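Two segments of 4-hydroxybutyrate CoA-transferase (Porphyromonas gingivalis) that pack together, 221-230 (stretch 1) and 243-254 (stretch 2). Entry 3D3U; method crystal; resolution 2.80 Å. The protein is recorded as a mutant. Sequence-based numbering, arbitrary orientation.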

# COMPACT_ATOMS: atom_id res chain seq x y z
N PRO A 221 6.95 11.32 -0.22
CA PRO A 221 7.43 10.48 0.88
C PRO A 221 8.94 10.45 1.13
O PRO A 221 9.39 10.61 2.29
CB PRO A 221 6.89 9.10 0.52
CG PRO A 221 5.55 9.44 -0.03
CD PRO A 221 5.89 10.63 -1.00
N ASP A 222 9.71 10.26 0.08
CA ASP A 222 11.14 10.23 0.24
C ASP A 222 11.61 11.60 0.57
O ASP A 222 12.64 11.72 1.19
CB ASP A 222 11.83 9.75 -1.02
CG ASP A 222 13.30 9.52 -0.82
OD1 ASP A 222 13.71 8.43 -0.35
OD2 ASP A 222 14.15 10.40 -1.12
N ALA A 223 10.89 12.63 0.17
CA ALA A 223 11.28 14.00 0.53
C ALA A 223 11.05 14.15 2.00
O ALA A 223 11.93 14.74 2.70
CB ALA A 223 10.49 15.06 -0.23
N VAL A 224 9.93 13.59 2.48
CA VAL A 224 9.49 13.87 3.83
C VAL A 224 10.49 13.28 4.74
O VAL A 224 10.88 13.92 5.72
CB VAL A 224 8.27 13.15 4.25
CG1 VAL A 224 7.88 13.62 5.65
CG2 VAL A 224 7.19 13.36 3.30
N LEU A 225 10.88 12.04 4.47
CA LEU A 225 11.83 11.35 5.29
C LEU A 225 13.19 12.04 5.21
O LEU A 225 13.87 12.10 6.20
CB LEU A 225 11.95 9.95 4.79
CG LEU A 225 11.28 8.75 5.41
CD1 LEU A 225 10.05 9.24 6.15
CD2 LEU A 225 11.05 7.93 4.13
N ARG A 226 13.58 12.60 4.05
CA ARG A 226 14.78 13.46 3.98
C ARG A 226 14.67 14.61 4.96
O ARG A 226 15.58 14.81 5.75
CB ARG A 226 15.12 13.95 2.59
CG ARG A 226 15.98 13.00 1.71
CD ARG A 226 17.19 12.29 2.40
NE ARG A 226 17.67 11.27 1.46
CZ ARG A 226 18.68 10.36 1.61
NH1 ARG A 226 19.42 10.22 2.72
NH2 ARG A 226 18.95 9.57 0.58
N ALA A 227 13.54 15.34 4.97
CA ALA A 227 13.33 16.47 5.94
C ALA A 227 13.38 16.01 7.41
O ALA A 227 13.43 16.83 8.32
CB ALA A 227 11.98 17.19 5.63
N LEU A 228 13.34 14.72 7.69
CA LEU A 228 13.14 14.34 9.13
C LEU A 228 14.46 13.80 9.75
O LEU A 228 14.44 13.15 10.82
CB LEU A 228 11.98 13.32 9.26
CG LEU A 228 10.57 13.83 8.90
CD1 LEU A 228 9.77 12.80 8.22
CD2 LEU A 228 9.76 14.40 10.07
N GLU A 229 15.57 14.03 9.05
CA GLU A 229 16.82 13.49 9.50
C GLU A 229 17.29 14.12 10.84
O GLU A 229 18.06 13.49 11.57
CB GLU A 229 17.92 13.48 8.39
CG GLU A 229 17.51 12.78 7.08
CD GLU A 229 18.69 12.34 6.23
OE1 GLU A 229 18.50 11.56 5.23
OE2 GLU A 229 19.81 12.72 6.60
N GLY A 230 16.76 15.30 11.21
CA GLY A 230 16.90 15.83 12.57
C GLY A 230 15.85 15.46 13.61
O GLY A 230 15.75 16.10 14.69
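Stretch 2 243-254: DGVMRMIRKGII

Two arginines of like charge lie flat on one another where these segments of 4-hydroxybutyrate CoA-transferase meet. The guanidinium of Arg 247 in stretch 2 stacks on that of Arg 226 in stretch 1, with centres 3.3 Å apart and planes inclined by only 15°. The approach of Arg 247 NH1 to Arg 226 NH2, 3.0 Å, has the length of a hydrogen bond but is not one, since both nitrogens are donors. The general principle is that guanidinium groups, being flat and delocalised, can stack when neighbouring carboxylates offset their charge, and here each arginine has such a partner. Arg 226 NH1 donates a hydrogen bond of 3.0 Å to Glu 229 OE1, forming a salt bridge within stretch 1. Arg 247 NH2 reaches Asp 222 OD1 at 3.3 Å, a salt bridge that includes a weak hydrogen bond, with the carboxylate oxygen near the plane of the guanidinium, at its edge. The faces are thus left free for stacking while in-plane N-H groups meet the acids.

Glu 229 is shared more widely. Its OE1 lies 4.1 Å from Arg 247 NE, well out of the guanidinium plane, so that this contact is one of charge alone. The same oxygen makes a long salt bridge of 3.8 Å to Lys 251 NZ. The lysine in turn stands at the edge of the Arg 226 guanidinium, with Lys 251 NZ 3.9 Å from Arg 226 NH1, a third positive group beside the same acid.

Beneath this charged cluster the backbones run side by side. Stretch 1 begins within a helix already under way and passes through a type I turn from Arg 226 to Glu 229; most of stretch 2 is a second helix, which has ended by Gly 252. The two axes point in nearly the same direction, at 12° to each other, and come within 9.8 Å. The backbones are nearest in register at Asp 222 and Gly 244, whose CA atoms are 5.8 Å apart.

Gly 244 makes room for a leucine. The side chain of Leu 225 fits as a knob into a hole formed by Gly 244, Val 245, Arg 247 and Met 248, and Leu 225 CD2 rests 3.7 Å from Gly 244 C. A CB on Gly 244 would point toward stretch 1 and fall 2.8 Å from Leu 225 CD2, a clash. On the neighbouring turn of helix, Met 248 extends its methyl group to the backbone of stretch 1: Met 248 CE is 3.2 Å from Leu 225 O and 3.8 Å from Leu 225 CB.

Past the helix, Gly 252 leaves helical geometry with positive phi, where a CB would be jammed against the preceding carbonyl. Ile 253 then points back toward stretch 1, placing its CG2 3.8 Å from Leu 228 O and its CD1 4.1 Å from Glu 229 O. In all, 486 Å² is buried, summed over both sides.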

# COMPACT_ATOMS: atom_id res chain seq x y z
N ASP A 243 12.37 1.69 0.26
CA ASP A 243 13.74 1.90 0.71
C ASP A 243 13.90 3.05 1.63
O ASP A 243 14.84 3.04 2.33
CB ASP A 243 14.68 2.11 -0.46
CG ASP A 243 14.65 0.95 -1.44
OD1 ASP A 243 15.76 0.60 -1.92
OD2 ASP A 243 13.59 0.35 -1.79
N GLY A 244 12.99 4.02 1.64
CA GLY A 244 13.20 5.23 2.46
C GLY A 244 13.19 4.89 3.93
O GLY A 244 14.06 5.31 4.74
N VAL A 245 12.22 4.04 4.25
CA VAL A 245 12.06 3.53 5.61
C VAL A 245 13.28 2.80 6.15
O VAL A 245 13.57 2.93 7.37
CB VAL A 245 10.81 2.64 5.71
CG1 VAL A 245 10.60 2.08 7.16
CG2 VAL A 245 9.63 3.50 5.35
N MET A 246 13.96 2.03 5.27
CA MET A 246 15.14 1.25 5.62
C MET A 246 16.24 2.16 6.09
O MET A 246 16.90 1.96 7.11
CB MET A 246 15.60 0.39 4.42
CG MET A 246 16.91 -0.45 4.64
SD MET A 246 17.16 -1.45 3.20
CE MET A 246 17.42 -0.19 1.93
N ARG A 247 16.34 3.18 5.31
CA ARG A 247 17.32 4.19 5.41
C ARG A 247 17.23 4.87 6.82
O ARG A 247 18.23 5.16 7.52
CB ARG A 247 17.03 5.19 4.24
CG ARG A 247 18.26 5.73 3.56
CD ARG A 247 18.42 7.29 3.54
NE ARG A 247 17.15 8.05 3.55
CZ ARG A 247 16.40 8.18 2.50
NH1 ARG A 247 16.79 7.61 1.36
NH2 ARG A 247 15.27 8.85 2.56
N MET A 248 16.01 5.16 7.24
CA MET A 248 15.90 5.88 8.43
C MET A 248 15.96 4.92 9.59
O MET A 248 16.38 5.29 10.69
CB MET A 248 14.57 6.53 8.43
CG MET A 248 14.42 7.43 7.33
SD MET A 248 15.21 9.01 7.67
CE MET A 248 15.53 9.37 5.85
N ILE A 249 15.50 3.69 9.39
CA ILE A 249 15.62 2.72 10.44
C ILE A 249 17.09 2.62 10.64
O ILE A 249 17.56 2.82 11.74
CB ILE A 249 15.02 1.40 10.08
CG1 ILE A 249 13.51 1.57 9.96
CG2 ILE A 249 15.49 0.34 11.16
CD1 ILE A 249 12.77 0.38 9.41
N ARG A 250 17.80 2.42 9.54
CA ARG A 250 19.26 2.43 9.50
C ARG A 250 19.93 3.61 10.24
O ARG A 250 20.81 3.39 11.03
CB ARG A 250 19.73 2.42 8.06
CG ARG A 250 20.70 1.38 7.80
CD ARG A 250 20.08 0.13 7.33
NE ARG A 250 20.28 -0.05 5.92
CZ ARG A 250 20.65 -1.20 5.34
NH1 ARG A 250 20.86 -2.32 6.09
NH2 ARG A 250 20.80 -1.23 4.01
N LYS A 251 19.52 4.86 10.01
CA LYS A 251 20.20 6.00 10.65
C LYS A 251 19.84 6.06 12.11
O LYS A 251 20.33 6.89 12.80
CB LYS A 251 19.84 7.32 9.96
CG LYS A 251 20.35 7.53 8.52
CD LYS A 251 19.39 8.45 7.70
CE LYS A 251 20.06 9.47 6.77
NZ LYS A 251 21.10 8.85 5.93
N GLY A 252 18.95 5.23 12.62
CA GLY A 252 18.55 5.38 14.05
C GLY A 252 17.28 6.23 14.33
O GLY A 252 16.73 6.20 15.42
N ILE A 253 16.80 6.96 13.33
CA ILE A 253 15.58 7.75 13.45
C ILE A 253 14.29 6.96 13.56
O ILE A 253 13.48 7.27 14.43
CB ILE A 253 15.54 8.78 12.33
CG1 ILE A 253 16.81 9.64 12.41
CG2 ILE A 253 14.35 9.67 12.44
CD1 ILE A 253 17.24 10.24 13.88
N ILE A 254 14.04 5.96 12.73
CA ILE A 254 12.78 5.17 12.98
C ILE A 254 13.02 4.08 13.98
O ILE A 254 13.84 3.22 13.71
CB ILE A 254 12.24 4.59 11.69
CG1 ILE A 254 11.39 5.64 11.01
CG2 ILE A 254 11.32 3.49 11.95
CD1 ILE A 254 11.67 5.84 9.66